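PDB 3VAA: shikimate kinase from Bacteroides thetaiotaomicron, which probably catalyses the ATP- and magnesium-dependent phosphorylation of the 3-hydroxyl group of shikimate, a step of the chorismate pathway. Local coordinates for residues 61-66 against 88-93; 134-139 against 148-153. All blocks are in the same frame, centred on the assembly; numbering follows the deposited sequence.

Both contacts lie at the surface, on opposite sides of the chain's centre, their own centres 31 Å apart, and they share no helix. Interaction 1 joins helix 56-64 to the far end of helix 68-91 through one charged pair and buries just 86 Å². Interaction 2, at 263 Å², brings the end of helix 128-137 and the residues after it against the start of helix 150-168. The chemistry differs accordingly. Interaction 1 is a flat, two-pronged arginine-carboxylate pair on what is probably the shikimate-binding side, whereas interaction 2 combines a lysine-carbonyl bond, looser charge pairs, a water and one buried leucine at the base of the loop carrying R142, the predicted ATP-binding arginine.

Interaction 1. Residues 61-66 against 88-93; sequences EERFHK and LHEVAE
The R63 guanidinium and the E90 carboxylate meet edge to edge: their planes are 20° apart, and E90 CD and both oxygens lie in or near the guanidinium plane. R63 presents its NE side: NE donates to E90 OE1 at 3.1 Å and NH2 to E90 OE2 at 2.7 Å. Both N-H bonds are nearly straight, 168° and 171°, and both oxygens are reached on their syn side. This is a side-on bidentate salt bridge, and two bonds fix the rotation of each flat group. The E90 side chain extends beyond CG, while the R63 chain bends at chi2 and chi3, which turns NE and NH2 toward the acid. E90 OE1 also accepts a hydrogen bond from Y59, so the carboxylate is held by two residues one turn apart on helix 56-64. Nearby, V91 packs on L56 and Y59, and the R63 side chain touches M87. These helices probably belong to the shikimate-binding region, the R63 side chain being about 11 Å from that of D57, a predicted substrate-binding residue. The bridge ties the end of helix 56-64 to the last turn of helix 68-91; L88, and A92 just beyond, touch F29 of strand 27-31 and helix 111-118.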
loop_
_atom_site.group_PDB
_atom_site.type_symbol
_atom_site.label_atom_id
_atom_site.label_comp_id
_atom_site.label_asym_id
_atom_site.label_seq_id
_atom_site.Cartn_x
_atom_site.Cartn_y
_atom_site.Cartn_z
ATOM N N GLU A 61 -6.668 12.214 5.766
ATOM C CA GLU A 61 -7.754 13.132 5.392
ATOM C C GLU A 61 -8.699 13.403 6.548
ATOM O O GLU A 61 -9.206 14.538 6.693
ATOM C CB GLU A 61 -8.517 12.616 4.166
ATOM C CG GLU A 61 -7.624 12.440 2.944
ATOM C CD GLU A 61 -8.387 12.223 1.638
ATOM O OE1 GLU A 61 -9.644 12.173 1.656
ATOM O OE2 GLU A 61 -7.718 12.152 0.580
ATOM N N GLU A 62 -8.966 12.373 7.355
ATOM C CA GLU A 62 -9.816 12.536 8.552
ATOM C C GLU A 62 -9.185 13.492 9.576
ATOM O O GLU A 62 -9.869 14.292 10.202
ATOM C CB GLU A 62 -10.060 11.193 9.239
ATOM C CG GLU A 62 -10.980 10.257 8.507
ATOM C CD GLU A 62 -12.420 10.725 8.473
ATOM O OE1 GLU A 62 -13.124 10.383 7.503
ATOM O OE2 GLU A 62 -12.858 11.439 9.398
ATOM N N ARG A 63 -7.877 13.392 9.758
ATOM C CA ARG A 63 -7.186 14.225 10.744
ATOM C C ARG A 63 -7.040 15.676 10.345
ATOM O O ARG A 63 -7.171 16.576 11.182
ATOM C CB ARG A 63 -5.812 13.628 11.064
ATOM C CG ARG A 63 -5.921 12.396 11.949
ATOM C CD ARG A 63 -6.109 12.719 13.421
ATOM N NE ARG A 63 -4.819 12.958 14.087
ATOM C CZ ARG A 63 -4.263 14.147 14.289
ATOM N NH1 ARG A 63 -4.887 15.264 13.941
ATOM N NH2 ARG A 63 -3.083 14.214 14.880
ATOM N N PHE A 64 -6.818 15.930 9.064
ATOM C CA PHE A 64 -6.576 17.292 8.619
ATOM C C PHE A 64 -7.773 17.968 7.968
ATOM O O PHE A 64 -7.728 19.167 7.719
ATOM C CB PHE A 64 -5.354 17.306 7.696
ATOM C CG PHE A 64 -4.072 17.017 8.424
ATOM C CD1 PHE A 64 -3.323 18.046 8.960
ATOM C CD2 PHE A 64 -3.650 15.714 8.621
ATOM C CE1 PHE A 64 -2.162 17.791 9.647
ATOM C CE2 PHE A 64 -2.492 15.451 9.307
ATOM C CZ PHE A 64 -1.745 16.485 9.820
ATOM N N HIS A 65 -8.849 17.212 7.757
ATOM C CA HIS A 65 -10.059 17.714 7.084
ATOM C C HIS A 65 -9.693 18.373 5.755
ATOM O O HIS A 65 -10.257 19.397 5.353
ATOM C CB HIS A 65 -10.848 18.653 8.007
ATOM C CG HIS A 65 -11.264 18.004 9.288
ATOM N ND1 HIS A 65 -10.584 18.185 10.474
ATOM C CD2 HIS A 65 -12.262 17.130 9.557
ATOM C CE1 HIS A 65 -11.165 17.473 11.426
ATOM N NE2 HIS A 65 -12.184 16.821 10.892
ATOM N N LYS A 66 -8.744 17.737 5.078
ATOM C CA LYS A 66 -8.240 18.145 3.796
ATOM C C LYS A 66 -7.881 16.871 3.081
ATOM O O LYS A 66 -7.438 15.922 3.715
ATOM C CB LYS A 66 -6.984 19.007 3.929
ATOM C CG LYS A 66 -7.252 20.448 4.389
ATOM C CD LYS A 66 -5.969 21.154 4.784
ATOM C CE LYS A 66 -6.243 22.572 5.296
ATOM N NZ LYS A 66 -5.039 23.141 5.968
ATOM N N LEU A 88 1.568 7.897 10.271
ATOM C CA LEU A 88 2.035 6.504 10.350
ATOM C C LEU A 88 2.351 6.177 11.817
ATOM O O LEU A 88 1.967 5.117 12.321
ATOM C CB LEU A 88 3.273 6.287 9.493
ATOM C CG LEU A 88 3.932 4.903 9.559
ATOM C CD1 LEU A 88 2.928 3.811 9.150
ATOM C CD2 LEU A 88 5.193 4.856 8.664
ATOM N N HIS A 89 3.031 7.092 12.519
ATOM C CA HIS A 89 3.340 6.866 13.926
ATOM C C HIS A 89 2.096 6.787 14.800
ATOM O O HIS A 89 2.082 6.053 15.782
ATOM C CB HIS A 89 4.383 7.879 14.424
ATOM C CG HIS A 89 5.758 7.579 13.931
ATOM N ND1 HIS A 89 6.808 7.312 14.780
ATOM C CD2 HIS A 89 6.233 7.386 12.677
ATOM C CE1 HIS A 89 7.888 7.036 14.070
ATOM N NE2 HIS A 89 7.569 7.073 12.790
ATOM N N GLU A 90 1.061 7.536 14.457
ATOM C CA GLU A 90 -0.186 7.461 15.198
ATOM C C GLU A 90 -0.891 6.118 14.995
ATOM O O GLU A 90 -1.309 5.481 15.967
ATOM C CB GLU A 90 -1.133 8.596 14.812
ATOM C CG GLU A 90 -0.709 9.950 15.298
ATOM C CD GLU A 90 -1.839 10.966 15.258
ATOM O OE1 GLU A 90 -2.960 10.605 14.841
ATOM O OE2 GLU A 90 -1.624 12.131 15.638
ATOM N N VAL A 91 -1.020 5.685 13.731
ATOM C CA VAL A 91 -1.762 4.436 13.462
ATOM C C VAL A 91 -0.976 3.237 13.955
ATOM O O VAL A 91 -1.552 2.196 14.266
ATOM C CB VAL A 91 -2.175 4.280 11.964
ATOM C CG1 VAL A 91 -3.069 5.467 11.531
ATOM C CG2 VAL A 91 -0.983 4.161 11.048
ATOM N N ALA A 92 0.335 3.370 14.039
ATOM C CA ALA A 92 1.184 2.277 14.514
ATOM C C ALA A 92 0.936 1.935 15.999
ATOM O O ALA A 92 1.402 0.902 16.479
ATOM C CB ALA A 92 2.641 2.608 14.267
ATOM N N GLU A 93 0.220 2.802 16.712
ATOM C CA GLU A 93 -0.105 2.543 18.109
ATOM C C GLU A 93 -1.398 1.742 18.253
ATOM O O GLU A 93 -1.659 1.200 19.315
ATOM C CB GLU A 93 -0.163 3.845 18.915
ATOM C CG GLU A 93 1.137 4.623 18.872
ATOM C CD GLU A 93 1.145 5.840 19.788
ATOM O OE1 GLU A 93 0.377 5.861 20.767
ATOM O OE2 GLU A 93 1.935 6.774 19.528
#

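Interaction 2. Residues 134-139 against 148-153; sequences RLRIAK and KEDDEL
K139 and R136 reach across to residues 148-150 at the base of the loop that, as in related shikimate kinases, probably forms the LID over the nucleotide in this P-loop, NMP-kinase-like fold. The connection between the two segments contains R142, predicted to bind ATP, and the K139 side chain lies about 6 Å from that of R142. Charge pairing is uneven. K139 NZ makes a salt bridge to E149 OE2 at 3.5 Å, and a water links the same two side chains, accepting from K139 NZ at 2.8 Å and donating to E149 OE1. The R136-D150 pair is long, 3.8 Å from NH2 to OD1; with the flat groups 79° apart and OD1 well off the guanidinium plane, only charge attraction is supported. Apolar packing comes from buried L153, whose CD2 touches R136 CG at 3.8 Å, while L135, in 134-139, rests on I157 one turn further along helix 150-168. The direct hydrogen bond across the contact runs from K139 NZ to the backbone O of K148, 2.9 Å long: with CG anti to the backbone N (chi1 172°), the lysine chain bends at each later torsion, bringing NZ back to the carbonyl, 25° off its plane.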
loop_
_atom_site.group_PDB
_atom_site.type_symbol
_atom_site.label_atom_id
_atom_site.label_comp_id
_atom_site.label_asym_id
_atom_site.label_seq_id
_atom_site.Cartn_x
_atom_site.Cartn_y
_atom_site.Cartn_z
ATOM N N ARG A 134 -4.045 -3.724 -14.644
ATOM C CA ARG A 134 -4.892 -3.125 -13.623
ATOM C C ARG A 134 -4.973 -1.610 -13.715
ATOM O O ARG A 134 -6.045 -1.040 -13.585
ATOM C CB ARG A 134 -4.418 -3.498 -12.220
ATOM C CG ARG A 134 -4.573 -4.969 -11.886
ATOM C CD ARG A 134 -3.943 -5.251 -10.513
ATOM N NE ARG A 134 -4.144 -6.629 -10.091
ATOM C CZ ARG A 134 -3.608 -7.170 -9.000
ATOM N NH1 ARG A 134 -2.823 -6.463 -8.192
ATOM N NH2 ARG A 134 -3.846 -8.440 -8.722
ATOM N N LEU A 135 -3.835 -0.962 -13.948
ATOM C CA LEU A 135 -3.795 0.491 -13.994
ATOM C C LEU A 135 -4.435 1.031 -15.267
ATOM O O LEU A 135 -5.026 2.103 -15.243
ATOM C CB LEU A 135 -2.362 0.999 -13.775
ATOM C CG LEU A 135 -1.838 0.708 -12.360
ATOM C CD1 LEU A 135 -0.349 0.996 -12.229
ATOM C CD2 LEU A 135 -2.607 1.475 -11.280
ATOM N N ARG A 136 -4.316 0.288 -16.364
ATOM C CA ARG A 136 -4.988 0.638 -17.625
ATOM C C ARG A 136 -6.487 0.692 -17.409
ATOM O O ARG A 136 -7.176 1.615 -17.850
ATOM C CB ARG A 136 -4.739 -0.443 -18.674
ATOM C CG ARG A 136 -3.763 -0.128 -19.763
ATOM C CD ARG A 136 -3.777 -1.295 -20.761
ATOM N NE ARG A 136 -3.904 -0.839 -22.135
ATOM C CZ ARG A 136 -3.940 -1.648 -23.189
ATOM N NH1 ARG A 136 -3.839 -2.962 -23.024
ATOM N NH2 ARG A 136 -4.076 -1.142 -24.410
ATOM N N ILE A 137 -6.997 -0.338 -16.749
ATOM C CA ILE A 137 -8.429 -0.440 -16.471
ATOM C C ILE A 137 -8.894 0.621 -15.481
ATOM O O ILE A 137 -10.028 1.093 -15.555
ATOM C CB ILE A 137 -8.774 -1.846 -15.956
ATOM C CG1 ILE A 137 -8.579 -2.858 -17.078
ATOM C CG2 ILE A 137 -10.207 -1.905 -15.499
ATOM C CD1 ILE A 137 -9.513 -2.662 -18.251
ATOM N N ALA A 138 -7.999 1.006 -14.571
ATOM C CA ALA A 138 -8.284 2.036 -13.573
ATOM C C ALA A 138 -7.658 3.392 -13.954
ATOM O O ALA A 138 -7.481 4.250 -13.087
ATOM C CB ALA A 138 -7.731 1.607 -12.217
ATOM N N LYS A 139 -7.333 3.580 -15.235
ATOM C CA LYS A 139 -6.661 4.805 -15.721
ATOM C C LYS A 139 -7.324 6.088 -15.230
ATOM O O LYS A 139 -6.642 7.010 -14.777
ATOM C CB LYS A 139 -6.606 4.803 -17.258
ATOM C CG LYS A 139 -6.107 6.115 -17.897
ATOM C CD LYS A 139 -4.620 6.373 -17.656
ATOM C CE LYS A 139 -3.742 5.430 -18.473
ATOM N NZ LYS A 139 -3.994 5.595 -19.940
ATOM N N LYS A 148 -0.772 8.317 -21.010
ATOM C CA LYS A 148 0.248 7.287 -21.231
ATOM C C LYS A 148 -0.381 5.981 -21.696
ATOM O O LYS A 148 -1.305 5.474 -21.062
ATOM C CB LYS A 148 1.045 7.033 -19.961
ATOM C CG LYS A 148 1.707 8.277 -19.387
ATOM C CD LYS A 148 2.550 7.925 -18.172
ATOM C CE LYS A 148 2.987 9.170 -17.399
ATOM N NZ LYS A 148 3.801 10.117 -18.212
ATOM N N GLU A 149 0.133 5.450 -22.802
ATOM C CA GLU A 149 -0.328 4.182 -23.350
ATOM C C GLU A 149 0.854 3.254 -23.688
ATOM O O GLU A 149 2.033 3.666 -23.719
ATOM C CB GLU A 149 -1.159 4.415 -24.620
ATOM C CG GLU A 149 -2.438 5.262 -24.441
ATOM C CD GLU A 149 -3.560 4.545 -23.679
ATOM O OE1 GLU A 149 -3.449 3.321 -23.445
ATOM O OE2 GLU A 149 -4.566 5.209 -23.332
ATOM N N ASP A 150 0.506 1.986 -23.874
ATOM C CA ASP A 150 1.423 0.943 -24.280
ATOM C C ASP A 150 2.817 1.075 -23.659
ATOM O O ASP A 150 2.945 1.102 -22.431
ATOM C CB ASP A 150 1.476 0.907 -25.810
ATOM C CG ASP A 150 0.111 0.677 -26.429
ATOM O OD1 ASP A 150 -0.832 0.309 -25.687
ATOM O OD2 ASP A 150 -0.018 0.857 -27.653
ATOM N N ASP A 151 3.842 1.196 -24.502
ATOM C CA ASP A 151 5.233 1.225 -24.030
ATOM C C ASP A 151 5.515 2.383 -23.067
ATOM O O ASP A 151 6.294 2.232 -22.120
ATOM C CB ASP A 151 6.186 1.264 -25.235
ATOM C CG ASP A 151 7.612 0.856 -24.883
ATOM O OD1 ASP A 151 7.897 0.548 -23.698
ATOM O OD2 ASP A 151 8.453 0.829 -25.812
ATOM N N GLU A 152 4.880 3.533 -23.289
ATOM C CA GLU A 152 5.096 4.671 -22.405
ATOM C C GLU A 152 4.578 4.374 -20.996
ATOM O O GLU A 152 5.258 4.662 -19.998
ATOM C CB GLU A 152 4.418 5.924 -22.944
ATOM C CG GLU A 152 4.704 7.153 -22.112
ATOM C CD GLU A 152 3.988 8.398 -22.599
ATOM O OE1 GLU A 152 3.206 8.318 -23.575
ATOM O OE2 GLU A 152 4.209 9.466 -21.985
ATOM N N LEU A 153 3.379 3.812 -20.916
ATOM C CA LEU A 153 2.770 3.472 -19.632
ATOM C C LEU A 153 3.578 2.383 -18.922
ATOM O O LEU A 153 3.872 2.497 -17.729
ATOM C CB LEU A 153 1.321 3.002 -19.827
ATOM C CG LEU A 153 0.604 2.482 -18.569
ATOM C CD1 LEU A 153 0.610 3.532 -17.475
ATOM C CD2 LEU A 153 -0.810 2.028 -18.890
HETATM O O HOH W 1 -3.733 2.999 -20.997
#